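Local coordinates for gentamicin resistance protein (Enterococcus gallinarum, PDB 6CTZ), which probably confers resistance to gentamicin and kanamycin by phosphorylating the 2''-hydroxyl of such aminoglycosides with a guanine nucleotide as phosphate donor, at residues Tyr184-Phe198 with Ile212-Asp226. The protein carries 2 engineered substitutions. Sequence-based numbering, arbitrary orientation. Where two conformers were deposited one is given.
Sequences YTPRLIHGDLSPDHF and IIDFGDAAISDPDYD. With MG (magnesium ion), chain C; MG (magnesium ion), chain D; GDP (guanosine-5'-diphosphate), chain B; KAN (kanamycin a), chain E.
H190 turns an edge of its imidazole onto the face of F215, CD2 standing 3.6 Å above the plane over the ring centre, while L193 CD1 lies over a face of the imidazole. CG opposite the backbone N (chi1 177°) carries the ring there and lets NE2 give a straight, in-plane hydrogen bond to I213 O (3.0 Å); ND1 accepts from D192 N, consistent with a neutral imidazole. The H197 ring has D214 CB over one face and D196 OD1 over the other. Its ND1 donates in plane to D192 O, which helps aim NE2 at a magnesium ion (2.2 Å). D214, the aspartate of the D-F-G sequence 214-216, binds two magnesium ions, as in protein kinases: OD2 bridges them, and OD1 also holds the second. The first takes GDP O2A and O2B, one from each phosphate, the second O1B. D192, probably in the equivalent of the kinase catalytic loop, accepts from kanamycin O13 through OD2 (2.7 Å) and N3 through OD1; D217 OD2 accepts from N4. A carboxylate suits D226: OD2 accepts from H190 N and OD1 from G191 N, each at 2.9 Å through its syn lone pair. Y184 stacks on the D222 carboxylate, planes 14° apart; K257 pairs with that acid. R187 and I189 bond antiparallel to S221 and A219. Helix 46-62 packs on L188, F215 and A218, helix 106-125 meets H190 and D226, and strand 198-200 pairs with strand 209-212.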
loop_
_atom_site.group_PDB
_atom_site.type_symbol
_atom_site.label_atom_id
_atom_site.label_comp_id
_atom_site.label_asym_id
_atom_site.label_seq_id
_atom_site.Cartn_x
_atom_site.Cartn_y
_atom_site.Cartn_z
ATOM N N TYR A 184 16.080 -1.464 -12.784
ATOM C CA TYR A 184 14.734 -1.142 -13.238
ATOM C C TYR A 184 14.704 0.305 -13.708
ATOM O O TYR A 184 15.593 1.099 -13.392
ATOM C CB TYR A 184 13.692 -1.383 -12.132
ATOM C CG TYR A 184 13.918 -0.570 -10.868
ATOM C CD1 TYR A 184 13.376 0.703 -10.735
ATOM C CD2 TYR A 184 14.674 -1.073 -9.813
ATOM C CE1 TYR A 184 13.577 1.452 -9.588
ATOM C CE2 TYR A 184 14.881 -0.330 -8.659
ATOM C CZ TYR A 184 14.330 0.931 -8.553
ATOM O OH TYR A 184 14.528 1.688 -7.413
ATOM N N THR A 185 13.668 0.636 -14.476
ATOM C CA THR A 185 13.372 2.034 -14.776
ATOM C C THR A 185 12.381 2.544 -13.742
ATOM O O THR A 185 11.290 1.976 -13.619
ATOM C CB THR A 185 12.791 2.186 -16.175
ATOM O OG1 THR A 185 13.728 1.685 -17.136
ATOM C CG2 THR A 185 12.514 3.658 -16.482
ATOM N N PRO A 186 12.722 3.562 -12.958
ATOM C CA PRO A 186 11.813 4.011 -11.899
ATOM C C PRO A 186 10.539 4.633 -12.460
ATOM O O PRO A 186 10.519 5.229 -13.543
ATOM C CB PRO A 186 12.646 5.051 -11.139
ATOM C CG PRO A 186 14.068 4.783 -11.515
ATOM C CD PRO A 186 14.022 4.255 -12.910
ATOM N N ARG A 187 9.452 4.468 -11.708
ATOM C CA ARG A 187 8.155 5.018 -12.069
ATOM C C ARG A 187 7.456 5.448 -10.792
ATOM O O ARG A 187 7.810 5.002 -9.698
ATOM C CB ARG A 187 7.248 3.941 -12.686
ATOM C CG ARG A 187 7.829 3.177 -13.843
ATOM C CD ARG A 187 7.863 4.016 -15.090
ATOM N NE ARG A 187 8.406 3.238 -16.196
ATOM C CZ ARG A 187 8.733 3.746 -17.378
ATOM N NH1 ARG A 187 8.555 5.037 -17.612
ATOM N NH2 ARG A 187 9.236 2.960 -18.324
ATOM N N LEU A 188 6.440 6.299 -10.935
ATOM C CA LEU A 188 5.517 6.506 -9.819
ATOM C C LEU A 188 4.810 5.196 -9.493
ATOM O O LEU A 188 4.245 4.559 -10.384
ATOM C CB LEU A 188 4.468 7.550 -10.183
ATOM C CG LEU A 188 3.401 7.790 -9.096
ATOM C CD1 LEU A 188 4.016 8.349 -7.821
ATOM C CD2 LEU A 188 2.308 8.708 -9.617
ATOM N N ILE A 189 4.858 4.788 -8.220
ATOM C CA ILE A 189 4.104 3.634 -7.736
ATOM C C ILE A 189 3.176 4.072 -6.610
ATOM O O ILE A 189 3.430 5.057 -5.907
ATOM C CB ILE A 189 5.005 2.466 -7.267
ATOM C CG1 ILE A 189 5.813 2.818 -6.013
ATOM C CG2 ILE A 189 5.940 2.032 -8.386
ATOM C CD1 ILE A 189 6.462 1.607 -5.364
ATOM N N HIS A 190 2.088 3.311 -6.431
ATOM C CA HIS A 190 1.204 3.538 -5.289
ATOM C C HIS A 190 1.919 3.199 -3.984
ATOM O O HIS A 190 1.830 3.950 -3.001
ATOM C CB HIS A 190 -0.063 2.705 -5.468
ATOM C CG HIS A 190 -1.029 2.788 -4.326
ATOM N ND1 HIS A 190 -0.862 2.084 -3.155
ATOM C CD2 HIS A 190 -2.197 3.465 -4.199
ATOM C CE1 HIS A 190 -1.882 2.329 -2.348
ATOM N NE2 HIS A 190 -2.707 3.166 -2.956
ATOM N N GLY A 191 2.660 2.087 -3.968
ATOM C CA GLY A 191 3.506 1.741 -2.852
ATOM C C GLY A 191 2.867 0.919 -1.756
ATOM O O GLY A 191 3.594 0.388 -0.910
ATOM N N ASP A 192 1.546 0.794 -1.734
ATOM C CA ASP A 192 0.873 -0.000 -0.713
ATOM C C ASP A 192 -0.409 -0.571 -1.318
ATOM O O ASP A 192 -1.513 -0.400 -0.793
ATOM C CB ASP A 192 0.616 0.854 0.530
ATOM C CG ASP A 192 0.364 0.035 1.779
ATOM O OD1 ASP A 192 0.829 -1.124 1.873
ATOM O OD2 ASP A 192 -0.288 0.575 2.697
ATOM N N LEU A 193 -0.274 -1.242 -2.466
ATOM C CA LEU A 193 -1.423 -1.534 -3.325
ATOM C C LEU A 193 -2.039 -2.885 -2.951
ATOM O O LEU A 193 -1.941 -3.880 -3.665
ATOM C CB LEU A 193 -1.015 -1.457 -4.791
ATOM C CG LEU A 193 -2.156 -1.437 -5.806
ATOM C CD1 LEU A 193 -3.010 -0.182 -5.647
ATOM C CD2 LEU A 193 -1.603 -1.491 -7.216
ATOM N N SER A 194 -2.693 -2.889 -1.802
ATOM C CA SER A 194 -3.322 -4.061 -1.227
ATOM C C SER A 194 -4.834 -3.918 -1.274
ATOM O O SER A 194 -5.360 -2.800 -1.343
ATOM C CB SER A 194 -2.864 -4.250 0.227
ATOM O OG SER A 194 -2.862 -3.025 0.943
ATOM N N PRO A 195 -5.572 -5.036 -1.217
ATOM C CA PRO A 195 -7.023 -4.984 -1.469
ATOM C C PRO A 195 -7.829 -4.342 -0.349
ATOM O O PRO A 195 -9.017 -4.051 -0.566
ATOM C CB PRO A 195 -7.401 -6.457 -1.706
ATOM C CG PRO A 195 -6.304 -7.239 -1.044
ATOM C CD PRO A 195 -5.064 -6.421 -1.281
ATOM N N ASP A 196 -7.221 -4.075 0.813
ATOM C CA ASP A 196 -7.859 -3.227 1.818
ATOM C C ASP A 196 -7.977 -1.775 1.358
ATOM O O ASP A 196 -8.600 -0.962 2.051
ATOM C CB ASP A 196 -7.140 -3.329 3.176
ATOM C CG ASP A 196 -5.739 -2.763 3.148
ATOM O OD1 ASP A 196 -5.133 -2.747 2.070
ATOM O OD2 ASP A 196 -5.245 -2.315 4.207
ATOM N N HIS A 197 -7.416 -1.445 0.193
ATOM C CA HIS A 197 -7.493 -0.121 -0.402
ATOM C C HIS A 197 -8.294 -0.110 -1.692
ATOM O O HIS A 197 -8.360 0.932 -2.346
ATOM C CB HIS A 197 -6.088 0.413 -0.690
ATOM C CG HIS A 197 -5.263 0.619 0.533
ATOM N ND1 HIS A 197 -3.895 0.441 0.545
ATOM C CD2 HIS A 197 -5.602 1.015 1.782
ATOM C CE1 HIS A 197 -3.430 0.720 1.748
ATOM N NE2 HIS A 197 -4.445 1.070 2.519
ATOM N N PHE A 198 -8.896 -1.235 -2.084
ATOM C CA PHE A 198 -9.677 -1.313 -3.317
ATOM C C PHE A 198 -11.143 -1.124 -2.963
ATOM O O PHE A 198 -11.708 -1.912 -2.195
ATOM C CB PHE A 198 -9.543 -2.668 -4.020
ATOM C CG PHE A 198 -8.136 -3.073 -4.393
ATOM C CD1 PHE A 198 -7.067 -2.194 -4.308
ATOM C CD2 PHE A 198 -7.903 -4.359 -4.859
ATOM C CE1 PHE A 198 -5.785 -2.608 -4.647
ATOM C CE2 PHE A 198 -6.622 -4.781 -5.195
ATOM C CZ PHE A 198 -5.568 -3.898 -5.094
ATOM N N ILE A 212 -9.542 3.745 -5.355
ATOM C CA ILE A 212 -8.303 3.349 -4.685
ATOM C C ILE A 212 -7.983 4.418 -3.653
ATOM O O ILE A 212 -8.013 5.617 -3.976
ATOM C CB ILE A 212 -7.126 3.216 -5.676
ATOM C CG1 ILE A 212 -7.411 2.156 -6.743
ATOM C CG2 ILE A 212 -5.820 2.899 -4.925
ATOM C CD1 ILE A 212 -7.228 0.726 -6.262
ATOM N N ILE A 213 -7.679 4.003 -2.423
ATOM C CA ILE A 213 -7.332 4.933 -1.355
ATOM C C ILE A 213 -5.886 4.748 -0.886
ATOM O O ILE A 213 -5.163 3.867 -1.372
ATOM C CB ILE A 213 -8.329 4.826 -0.184
ATOM C CG1 ILE A 213 -8.338 3.402 0.391
ATOM C CG2 ILE A 213 -9.727 5.281 -0.628
ATOM C CD1 ILE A 213 -9.044 3.297 1.724
ATOM N N ASP A 214 -5.463 5.597 0.053
ATOM C CA ASP A 214 -4.194 5.510 0.779
ATOM C C ASP A 214 -2.952 5.524 -0.101
ATOM O O ASP A 214 -2.311 4.488 -0.298
ATOM C CB ASP A 214 -4.141 4.313 1.725
ATOM C CG ASP A 214 -2.960 4.396 2.687
ATOM O OD1 ASP A 214 -2.249 5.442 2.698
ATOM O OD2 ASP A 214 -2.737 3.411 3.431
ATOM N N PHE A 215 -2.589 6.702 -0.597
ATOM C CA PHE A 215 -1.393 6.899 -1.401
ATOM C C PHE A 215 -0.191 7.327 -0.567
ATOM O O PHE A 215 0.773 7.866 -1.118
ATOM C CB PHE A 215 -1.668 7.916 -2.518
ATOM C CG PHE A 215 -2.545 7.389 -3.632
ATOM C CD1 PHE A 215 -3.905 7.150 -3.430
ATOM C CD2 PHE A 215 -2.012 7.161 -4.891
ATOM C CE1 PHE A 215 -4.713 6.684 -4.470
ATOM C CE2 PHE A 215 -2.805 6.695 -5.928
ATOM C CZ PHE A 215 -4.164 6.452 -5.717
ATOM N N GLY A 216 -0.212 7.073 0.744
ATOM C CA GLY A 216 0.847 7.546 1.615
ATOM C C GLY A 216 2.214 6.953 1.336
ATOM O O GLY A 216 3.227 7.567 1.693
ATOM N N ASP A 217 2.271 5.782 0.707
ATOM C CA ASP A 217 3.534 5.158 0.345
ATOM C C ASP A 217 3.957 5.471 -1.084
ATOM O O ASP A 217 4.887 4.847 -1.591
ATOM C CB ASP A 217 3.477 3.646 0.587
ATOM C CG ASP A 217 3.510 3.299 2.056
ATOM O OD1 ASP A 217 4.473 3.702 2.752
ATOM O OD2 ASP A 217 2.581 2.621 2.523
ATOM N N ALA A 218 3.308 6.426 -1.742
ATOM C CA ALA A 218 3.671 6.742 -3.118
ATOM C C ALA A 218 5.149 7.102 -3.212
ATOM O O ALA A 218 5.696 7.817 -2.365
ATOM C CB ALA A 218 2.816 7.889 -3.659
ATOM N N ALA A 219 5.803 6.582 -4.245
ATOM C CA ALA A 219 7.245 6.730 -4.373
ATOM C C ALA A 219 7.609 6.645 -5.846
ATOM O O ALA A 219 6.838 6.138 -6.663
ATOM C CB ALA A 219 7.988 5.647 -3.583
ATOM N N ILE A 220 8.782 7.166 -6.185
ATOM C CA ILE A 220 9.397 6.884 -7.478
ATOM C C ILE A 220 10.296 5.679 -7.240
ATOM O O ILE A 220 11.317 5.785 -6.549
ATOM C CB ILE A 220 10.200 8.080 -8.008
ATOM C CG1 ILE A 220 9.312 9.331 -8.095
ATOM C CG2 ILE A 220 10.824 7.721 -9.354
ATOM C CD1 ILE A 220 8.040 9.123 -8.869
ATOM N N SER A 221 9.888 4.519 -7.742
ATOM C CA SER A 221 10.579 3.288 -7.379
ATOM C C SER A 221 10.330 2.235 -8.456
ATOM O O SER A 221 9.941 2.558 -9.583
ATOM C CB SER A 221 10.124 2.823 -5.985
ATOM O OG SER A 221 10.988 1.827 -5.469
ATOM N N ASP A 222 10.553 0.982 -8.105
ATOM C CA ASP A 222 10.422 -0.104 -9.061
ATOM C C ASP A 222 8.943 -0.400 -9.279
ATOM O O ASP A 222 8.254 -0.774 -8.322
ATOM C CB ASP A 222 11.116 -1.332 -8.491
ATOM C CG ASP A 222 11.193 -2.483 -9.471
ATOM O OD1 ASP A 222 10.415 -2.530 -10.456
ATOM O OD2 ASP A 222 12.041 -3.364 -9.235
ATOM N N PRO A 223 8.419 -0.256 -10.503
ATOM C CA PRO A 223 6.989 -0.540 -10.719
ATOM C C PRO A 223 6.590 -1.955 -10.344
ATOM O O PRO A 223 5.426 -2.197 -10.001
ATOM C CB PRO A 223 6.791 -0.250 -12.213
ATOM C CG PRO A 223 8.176 -0.416 -12.814
ATOM C CD PRO A 223 9.102 0.112 -11.758
ATOM N N ASP A 224 7.520 -2.910 -10.388
ATOM C CA ASP A 224 7.172 -4.270 -9.983
ATOM C C ASP A 224 6.802 -4.364 -8.510
ATOM O O ASP A 224 6.170 -5.350 -8.101
ATOM C CB ASP A 224 8.322 -5.222 -10.300
ATOM C CG ASP A 224 8.567 -5.367 -11.789
ATOM O OD1 ASP A 224 7.628 -5.129 -12.577
ATOM O OD2 ASP A 224 9.694 -5.744 -12.174
ATOM N N TYR A 225 7.193 -3.380 -7.692
ATOM C CA TYR A 225 6.804 -3.426 -6.287
ATOM C C TYR A 225 5.288 -3.362 -6.114
ATOM O O TYR A 225 4.755 -3.893 -5.131
ATOM C CB TYR A 225 7.484 -2.323 -5.462
ATOM C CG TYR A 225 7.262 -2.577 -3.999
ATOM C CD1 TYR A 225 8.047 -3.501 -3.319
ATOM C CD2 TYR A 225 6.222 -1.950 -3.303
ATOM C CE1 TYR A 225 7.831 -3.783 -1.984
ATOM C CE2 TYR A 225 5.995 -2.229 -1.961
ATOM C CZ TYR A 225 6.810 -3.143 -1.308
ATOM O OH TYR A 225 6.595 -3.439 0.018
ATOM N N ASP A 226 4.571 -2.741 -7.055
ATOM C CA ASP A 226 3.121 -2.653 -6.895
ATOM C C ASP A 226 2.422 -3.985 -7.105
ATOM O O ASP A 226 1.195 -4.045 -6.980
ATOM C CB ASP A 226 2.520 -1.556 -7.781
ATOM C CG ASP A 226 2.422 -0.203 -7.075
ATOM O OD1 ASP A 226 2.661 -0.109 -5.845
ATOM O OD2 ASP A 226 2.071 0.774 -7.771
HETATM MG MG MG C . -3.911 1.977 4.440
HETATM MG MG MG D . -1.013 4.600 4.314
HETATM P PB GDP B . -3.125 4.136 6.682
HETATM O O1B GDP B . -2.260 5.044 5.841
HETATM O O2B GDP B . -3.128 2.711 6.168
HETATM O O3B GDP B . -2.813 4.258 8.156
HETATM O O3A GDP B . -4.623 4.730 6.531
HETATM P PA GDP B . -5.643 4.613 5.278
HETATM O O1A GDP B . -5.533 5.816 4.390
HETATM O O2A GDP B . -5.451 3.282 4.572
HETATM O "O5'" GDP B . -7.070 4.708 6.048
HETATM C "C5'" GDP B . -7.350 3.787 7.093
HETATM C "C4'" GDP B . -8.581 2.992 6.730
HETATM O "O4'" GDP B . -9.707 3.870 6.713
HETATM C "C3'" GDP B . -8.562 2.374 5.341
HETATM O "O3'" GDP B . -7.813 1.156 5.285
HETATM C "C2'" GDP B . -10.036 2.130 5.135
HETATM O "O2'" GDP B . -10.467 0.996 5.893
HETATM C "C1'" GDP B . -10.652 3.361 5.781
HETATM N N9 GDP B . -10.881 4.405 4.763
HETATM C C8 GDP B . -10.118 5.490 4.498
HETATM N N7 GDP B . -10.681 6.205 3.490
HETATM C C5 GDP B . -11.811 5.571 3.119
HETATM C C6 GDP B . -12.869 5.762 2.120
HETATM O O6 GDP B . -12.855 6.747 1.357
HETATM N N1 GDP B . -13.852 4.849 2.089
HETATM C C2 GDP B . -13.901 3.774 2.906
HETATM N N2 GDP B . -14.936 2.917 2.810
HETATM N N3 GDP B . -12.958 3.527 3.842
HETATM C C4 GDP B . -11.931 4.393 3.972
HETATM C C1 KAN E . 0.865 -8.062 6.818
HETATM C C2 KAN E . 1.661 -9.364 6.726
HETATM C C3 KAN E . 0.733 -10.497 6.341
HETATM C C4 KAN E . -0.349 -10.581 7.405
HETATM C C5 KAN E . -1.110 -9.264 7.520
HETATM C C6 KAN E . -2.141 -9.304 8.644
HETATM C C7 KAN E . -0.409 -4.163 3.462
HETATM C C8 KAN E . 0.183 -3.994 4.858
HETATM C C9 KAN E . 0.800 -5.313 5.332
HETATM C C10 KAN E . -0.212 -6.459 5.296
HETATM C C11 KAN E . -0.843 -6.572 3.906
HETATM C C12 KAN E . -1.472 -5.254 3.471
HETATM C C13 KAN E . 1.522 -2.282 5.944
HETATM C C14 KAN E . 1.821 -0.818 5.662
HETATM C C15 KAN E . 2.986 -0.738 4.672
HETATM C C16 KAN E . 4.187 -1.490 5.233
HETATM C C17 KAN E . 3.784 -2.909 5.588
HETATM C C18 KAN E . 4.948 -3.613 6.268
HETATM N N1 KAN E . -2.779 -8.003 8.723
HETATM N N2 KAN E . -1.855 -7.622 3.869
HETATM N N3 KAN E . -0.972 -2.891 3.013
HETATM N N4 KAN E . 3.367 0.637 4.370
HETATM O O5 KAN E . -0.245 -8.139 7.719
HETATM O O6 KAN E . 2.684 -9.212 5.739
HETATM O O7 KAN E . 1.445 -11.738 6.271
HETATM O O8 KAN E . -1.257 -11.630 7.060
HETATM O O9 KAN E . 0.429 -7.721 5.499
HETATM O O10 KAN E . 1.256 -5.159 6.686
HETATM O O11 KAN E . 1.168 -2.958 4.739
HETATM O O12 KAN E . 2.690 -2.889 6.490
HETATM O O13 KAN E . 0.628 -0.209 5.161
HETATM O O14 KAN E . 5.262 -1.564 4.281
HETATM O O15 KAN E . 4.561 -4.952 6.594
HETATM O O HOH W 1 13.895 4.527 -7.787
HETATM O O HOH W 2 0.409 4.138 -0.604
HETATM O O HOH W 3 2.402 -1.710 -3.541
HETATM O O HOH W 4 0.456 -4.801 -4.514
HETATM O O HOH W 5 -5.005 0.475 5.314
HETATM O O HOH W 6 0.081 3.705 2.692
HETATM O O HOH W 7 -2.247 0.692 4.474
HETATM O O HOH W 8 0.103 6.427 4.551
HETATM O O HOH W 9 0.172 3.478 5.554
#